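Long-range contact in putative regulatory protein (Streptomyces coelicolor A3, PDB 2PZ9), which probably binds DNA and regulates transcription as a member of the TetR family: residues I35-A49 against V67-V81. Residues are numbered along the deposited sequence; the frame is centred on the assembly and turned at random.
With SO4 (sulfate ion), chain D.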
loop_
_atom_site.group_PDB
_atom_site.type_symbol
_atom_site.label_atom_id
_atom_site.label_comp_id
_atom_site.label_asym_id
_atom_site.label_seq_id
_atom_site.Cartn_x
_atom_site.Cartn_y
_atom_site.Cartn_z
ATOM N N ILE A 35 -20.316 10.274 17.200
ATOM C CA ILE A 35 -19.112 11.066 16.867
ATOM C C ILE A 35 -18.028 10.193 16.233
ATOM O O ILE A 35 -17.345 10.599 15.297
ATOM C CB ILE A 35 -18.491 11.750 18.135
ATOM C CG1 ILE A 35 -19.366 12.901 18.645
ATOM C CG2 ILE A 35 -17.076 12.244 17.861
ATOM C CD1 ILE A 35 -19.061 13.311 20.093
ATOM N N VAL A 36 -17.852 9.001 16.775
ATOM C CA VAL A 36 -16.809 8.109 16.304
ATOM C C VAL A 36 -17.148 7.617 14.900
ATOM O O VAL A 36 -16.321 7.699 14.001
ATOM C CB VAL A 36 -16.609 6.931 17.279
ATOM C CG1 VAL A 36 -15.842 5.765 16.598
ATOM C CG2 VAL A 36 -15.927 7.425 18.539
ATOM N N ALA A 37 -18.374 7.128 14.714
ATOM C CA ALA A 37 -18.823 6.662 13.398
ATOM C C ALA A 37 -18.641 7.752 12.349
ATOM O O ALA A 37 -18.148 7.488 11.256
ATOM C CB ALA A 37 -20.262 6.218 13.453
ATOM N N ALA A 38 -19.022 8.975 12.696
ATOM C CA ALA A 38 -18.905 10.111 11.792
ATOM C C ALA A 38 -17.457 10.530 11.589
ATOM O O ALA A 38 -17.086 10.965 10.499
ATOM C CB ALA A 38 -19.755 11.300 12.279
ATOM N N ALA A 39 -16.635 10.402 12.622
ATOM C CA ALA A 39 -15.213 10.708 12.475
ATOM C C ALA A 39 -14.509 9.699 11.546
ATOM O O ALA A 39 -13.637 10.086 10.772
ATOM C CB ALA A 39 -14.520 10.802 13.840
ATOM N N LYS A 40 -14.906 8.422 11.618
ATOM C CA LYS A 40 -14.420 7.352 10.736
ATOM C C LYS A 40 -14.584 7.721 9.275
ATOM O O LYS A 40 -13.667 7.561 8.468
ATOM C CB LYS A 40 -15.226 6.086 10.951
ATOM C CG LYS A 40 -14.615 5.061 11.846
ATOM C CD LYS A 40 -15.001 3.671 11.300
ATOM C CE LYS A 40 -15.385 2.660 12.394
ATOM N NZ LYS A 40 -16.690 2.983 13.045
ATOM N N GLU A 41 -15.772 8.200 8.933
ATOM C CA GLU A 41 -16.148 8.446 7.555
ATOM C C GLU A 41 -15.447 9.703 7.038
ATOM O O GLU A 41 -15.023 9.739 5.888
ATOM C CB GLU A 41 -17.655 8.578 7.499
ATOM C CG GLU A 41 -18.290 8.239 6.205
ATOM C CD GLU A 41 -19.500 9.141 5.926
ATOM O OE1 GLU A 41 -19.951 9.179 4.761
ATOM O OE2 GLU A 41 -19.994 9.833 6.863
ATOM N N GLU A 42 -15.300 10.708 7.907
ATOM C CA GLU A 42 -14.556 11.952 7.609
ATOM C C GLU A 42 -13.022 11.827 7.531
ATOM O O GLU A 42 -12.382 12.525 6.740
ATOM C CB GLU A 42 -14.905 13.040 8.627
ATOM C CG GLU A 42 -14.166 14.384 8.436
ATOM C CD GLU A 42 -14.775 15.268 7.352
ATOM O OE1 GLU A 42 -15.906 14.980 6.894
ATOM O OE2 GLU A 42 -14.121 16.259 6.961
ATOM N N PHE A 43 -12.427 10.983 8.366
ATOM C CA PHE A 43 -10.993 10.713 8.266
ATOM C C PHE A 43 -10.622 9.910 7.014
ATOM O O PHE A 43 -9.633 10.208 6.366
ATOM C CB PHE A 43 -10.456 10.026 9.528
ATOM C CG PHE A 43 -10.406 10.928 10.755
ATOM C CD1 PHE A 43 -10.046 12.283 10.646
ATOM C CD2 PHE A 43 -10.687 10.415 12.029
ATOM C CE1 PHE A 43 -9.990 13.113 11.793
ATOM C CE2 PHE A 43 -10.631 11.237 13.167
ATOM C CZ PHE A 43 -10.279 12.590 13.044
ATOM N N ALA A 44 -11.418 8.907 6.666
ATOM C CA ALA A 44 -11.165 8.153 5.452
ATOM C C ALA A 44 -11.197 9.058 4.210
ATOM O O ALA A 44 -10.358 8.931 3.330
ATOM C CB ALA A 44 -12.139 6.986 5.319
ATOM N N ARG A 45 -12.150 9.983 4.162
ATOM C CA ARG A 45 -12.277 10.944 3.070
ATOM C C ARG A 45 -11.118 11.917 2.964
ATOM O O ARG A 45 -10.483 12.028 1.931
ATOM C CB ARG A 45 -13.546 11.762 3.263
ATOM C CG ARG A 45 -14.594 11.567 2.209
ATOM C CD ARG A 45 -15.908 12.193 2.656
ATOM N NE ARG A 45 -17.050 11.474 2.091
ATOM C CZ ARG A 45 -17.504 10.300 2.536
ATOM N NH1 ARG A 45 -16.919 9.680 3.565
ATOM N NH2 ARG A 45 -18.545 9.729 1.939
ATOM N N HIS A 46 -10.857 12.640 4.037
ATOM C CA HIS A 46 -10.072 13.854 3.916
ATOM C C HIS A 46 -8.744 13.771 4.643
ATOM O O HIS A 46 -7.886 14.646 4.490
ATOM C CB HIS A 46 -10.888 15.030 4.435
ATOM C CG HIS A 46 -12.161 15.270 3.678
ATOM N ND1 HIS A 46 -13.406 15.002 4.209
ATOM C CD2 HIS A 46 -12.382 15.763 2.436
ATOM C CE1 HIS A 46 -14.339 15.317 3.327
ATOM N NE2 HIS A 46 -13.743 15.777 2.244
ATOM N N GLY A 47 -8.570 12.698 5.413
ATOM C CA GLY A 47 -7.427 12.562 6.311
ATOM C C GLY A 47 -7.604 13.451 7.512
ATOM O O GLY A 47 -8.703 13.946 7.761
ATOM N N ILE A 48 -6.517 13.661 8.249
ATOM C CA ILE A 48 -6.522 14.497 9.469
ATOM C C ILE A 48 -6.556 16.009 9.189
ATOM O O ILE A 48 -7.529 16.675 9.533
ATOM C CB ILE A 48 -5.307 14.199 10.371
ATOM C CG1 ILE A 48 -5.193 12.703 10.657
ATOM C CG2 ILE A 48 -5.360 15.064 11.655
ATOM C CD1 ILE A 48 -3.778 12.268 10.901
ATOM N N ALA A 49 -5.493 16.546 8.584
ATOM C CA ALA A 49 -5.469 17.958 8.198
ATOM C C ALA A 49 -6.724 18.316 7.402
ATOM O O ALA A 49 -7.328 19.350 7.637
ATOM C CB ALA A 49 -4.208 18.286 7.406
ATOM N N VAL A 67 -18.151 17.517 20.925
ATOM C CA VAL A 67 -17.052 16.718 20.407
ATOM C C VAL A 67 -15.812 16.924 21.282
ATOM O O VAL A 67 -15.207 15.959 21.773
ATOM C CB VAL A 67 -16.765 17.070 18.934
ATOM C CG1 VAL A 67 -15.562 16.293 18.402
ATOM C CG2 VAL A 67 -18.004 16.803 18.065
ATOM N N TYR A 68 -15.480 18.189 21.512
ATOM C CA TYR A 68 -14.315 18.561 22.296
ATOM C C TYR A 68 -14.424 18.268 23.790
ATOM O O TYR A 68 -13.453 18.430 24.520
ATOM C CB TYR A 68 -13.967 20.035 22.079
ATOM C CG TYR A 68 -13.509 20.404 20.675
ATOM C CD1 TYR A 68 -12.467 19.709 20.025
ATOM C CD2 TYR A 68 -14.098 21.475 20.001
ATOM C CE1 TYR A 68 -12.041 20.077 18.735
ATOM C CE2 TYR A 68 -13.682 21.840 18.708
ATOM C CZ TYR A 68 -12.654 21.146 18.086
ATOM O OH TYR A 68 -12.273 21.541 16.816
ATOM N N ALA A 69 -15.594 17.853 24.258
ATOM C CA ALA A 69 -15.686 17.351 25.627
ATOM C C ALA A 69 -15.095 15.933 25.669
ATOM O O ALA A 69 -14.279 15.627 26.537
ATOM C CB ALA A 69 -17.102 17.378 26.132
ATOM N N TYR A 70 -15.470 15.081 24.714
ATOM C CA TYR A 70 -14.923 13.733 24.660
ATOM C C TYR A 70 -13.462 13.749 24.258
ATOM O O TYR A 70 -12.642 13.025 24.814
ATOM C CB TYR A 70 -15.711 12.855 23.677
ATOM C CG TYR A 70 -17.113 12.522 24.139
ATOM C CD1 TYR A 70 -18.176 13.412 23.900
ATOM C CD2 TYR A 70 -17.379 11.329 24.818
ATOM C CE1 TYR A 70 -19.472 13.130 24.345
ATOM C CE2 TYR A 70 -18.661 11.031 25.257
ATOM C CZ TYR A 70 -19.709 11.939 25.021
ATOM O OH TYR A 70 -20.987 11.666 25.452
ATOM N N PHE A 71 -13.129 14.576 23.283
ATOM C CA PHE A 71 -11.806 14.524 22.701
ATOM C C PHE A 71 -11.137 15.877 22.763
ATOM O O PHE A 71 -11.756 16.900 22.481
ATOM C CB PHE A 71 -11.890 14.031 21.266
ATOM C CG PHE A 71 -12.690 12.753 21.109
ATOM C CD1 PHE A 71 -14.024 12.795 20.711
ATOM C CD2 PHE A 71 -12.105 11.512 21.357
ATOM C CE1 PHE A 71 -14.769 11.617 20.554
ATOM C CE2 PHE A 71 -12.831 10.333 21.212
ATOM C CZ PHE A 71 -14.170 10.381 20.800
ATOM N N ARG A 72 -9.869 15.873 23.155
ATOM C CA ARG A 72 -9.084 17.086 23.304
ATOM C C ARG A 72 -8.959 17.900 21.988
ATOM O O ARG A 72 -9.029 19.124 21.995
ATOM C CB ARG A 72 -7.726 16.654 23.842
ATOM C CG ARG A 72 -6.719 17.708 24.077
ATOM C CD ARG A 72 -5.447 16.963 24.419
ATOM N NE ARG A 72 -4.357 17.869 24.738
ATOM C CZ ARG A 72 -4.099 18.338 25.953
ATOM N NH1 ARG A 72 -4.850 17.986 26.989
ATOM N NH2 ARG A 72 -3.081 19.167 26.137
ATOM N N SER A 73 -8.790 17.208 20.859
ATOM C CA SER A 73 -8.362 17.835 19.604
ATOM C C SER A 73 -8.744 17.003 18.391
ATOM O O SER A 73 -8.992 15.804 18.495
ATOM C CB SER A 73 -6.841 18.018 19.615
ATOM O OG SER A 73 -6.165 16.768 19.510
ATOM N N LYS A 74 -8.770 17.625 17.226
ATOM C CA LYS A 74 -8.950 16.860 16.002
ATOM C C LYS A 74 -7.995 15.660 15.979
ATOM O O LYS A 74 -8.364 14.565 15.558
ATOM C CB LYS A 74 -8.711 17.760 14.787
ATOM C CG LYS A 74 -9.433 17.343 13.504
ATOM C CD LYS A 74 -9.231 18.352 12.354
ATOM C CE LYS A 74 -7.778 18.435 11.893
ATOM N NZ LYS A 74 -7.551 19.550 10.953
ATOM N N GLU A 75 -6.769 15.861 16.451
ATOM C CA GLU A 75 -5.732 14.826 16.357
ATOM C C GLU A 75 -5.938 13.716 17.409
ATOM O O GLU A 75 -5.759 12.528 17.121
ATOM C CB GLU A 75 -4.312 15.444 16.411
ATOM C CG GLU A 75 -4.106 16.726 15.528
ATOM C CD GLU A 75 -4.549 18.049 16.232
ATOM O OE1 GLU A 75 -4.042 18.343 17.351
ATOM O OE2 GLU A 75 -5.392 18.801 15.664
ATOM N N ALA A 76 -6.348 14.119 18.609
ATOM C CA ALA A 76 -6.771 13.185 19.645
ATOM C C ALA A 76 -7.926 12.307 19.182
ATOM O O ALA A 76 -7.947 11.111 19.444
ATOM C CB ALA A 76 -7.135 13.932 20.922
ATOM N N LEU A 77 -8.876 12.910 18.478
ATOM C CA LEU A 77 -10.006 12.198 17.941
ATOM C C LEU A 77 -9.537 11.160 16.941
ATOM O O LEU A 77 -9.907 9.989 17.058
ATOM C CB LEU A 77 -10.986 13.174 17.297
ATOM C CG LEU A 77 -12.252 12.660 16.588
ATOM C CD1 LEU A 77 -13.073 11.706 17.432
ATOM C CD2 LEU A 77 -13.116 13.803 16.125
ATOM N N TYR A 78 -8.717 11.574 15.967
ATOM C CA TYR A 78 -8.100 10.598 15.069
ATOM C C TYR A 78 -7.500 9.429 15.865
ATOM O O TYR A 78 -7.890 8.273 15.647
ATOM C CB TYR A 78 -7.052 11.203 14.121
ATOM C CG TYR A 78 -6.455 10.149 13.172
ATOM C CD1 TYR A 78 -5.229 9.507 13.462
ATOM C CD2 TYR A 78 -7.127 9.775 11.992
ATOM C CE1 TYR A 78 -4.695 8.538 12.608
ATOM C CE2 TYR A 78 -6.596 8.805 11.120
ATOM C CZ TYR A 78 -5.386 8.189 11.435
ATOM O OH TYR A 78 -4.878 7.214 10.572
ATOM N N ALA A 79 -6.591 9.733 16.797
ATOM C CA ALA A 79 -5.850 8.694 17.520
ATOM C C ALA A 79 -6.810 7.643 18.039
ATOM O O ALA A 79 -6.613 6.443 17.815
ATOM C CB ALA A 79 -5.013 9.294 18.664
ATOM N N HIS A 80 -7.874 8.130 18.689
ATOM C CA HIS A 80 -8.927 7.294 19.264
ATOM C C HIS A 80 -9.545 6.366 18.221
ATOM O O HIS A 80 -9.650 5.143 18.429
ATOM C CB HIS A 80 -10.003 8.163 19.885
ATOM C CG HIS A 80 -11.029 7.395 20.656
ATOM N ND1 HIS A 80 -10.774 6.849 21.896
ATOM C CD2 HIS A 80 -12.321 7.094 20.373
ATOM C CE1 HIS A 80 -11.860 6.236 22.339
ATOM N NE2 HIS A 80 -12.815 6.372 21.435
ATOM N N VAL A 81 -9.922 6.957 17.097
ATOM C CA VAL A 81 -10.527 6.222 16.023
ATOM C C VAL A 81 -9.597 5.134 15.485
ATOM O O VAL A 81 -10.028 3.989 15.305
ATOM C CB VAL A 81 -10.949 7.164 14.922
ATOM C CG1 VAL A 81 -11.530 6.382 13.777
ATOM C CG2 VAL A 81 -11.962 8.180 15.468
HETATM S S SO4 D . -24.440 13.458 25.103
HETATM O O1 SO4 D . -24.989 14.265 24.004
HETATM O O2 SO4 D . -25.080 12.143 25.186
HETATM O O3 SO4 D . -23.005 13.272 24.911
HETATM O O4 SO4 D . -24.656 14.174 26.351
#
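Phe-43 is a knob in a hole on the surface of helix 74-81, lined by Lys-74, Leu-77, Tyr-78 and Val-81. Its CG lies anti to the carbonyl carbon (chi1 -70°), which carries the ring onto Tyr-78, with CE2 and CZ against the backbone of that residue. Tyr-78 turns a ring edge to one face of Phe-43, a T-shaped pair with centroids 5.2 Å apart; the Tyr-78 ring in turn receives CG1 of Ile-48 over one face, a CH-pi contact. With an alanine at Phe-43, the hole is likely to be left unfilled and the Tyr-78 edge to lose its aromatic mate.

Apolar contacts extend the core. Branched Ile-35 reaches two rings at once: CG2 meets CE1 of Phe-71 at 3.6 Å, while CD1 reaches CD1 of Tyr-70 at 3.9 Å. Ala-39 is small enough to let Leu-77 and Val-81 close upon its CB.

Polar contact is sparse: the long chain of Lys-74 gives a weak hydrogen bond from NZ to Ala-49 O (3.3 Å).

The axes of 35-49 and 74-81 cross at -99°. Helix 32-50 packs against helix 64-70 of the predicted helix-turn-helix and against helix 74-92, as in TetR-family DNA-binding domains. Leu-120 of helix 115-127 touches Phe-43 and Val-81, and its backbone O is hydrogen-bonded to Tyr-78 OH.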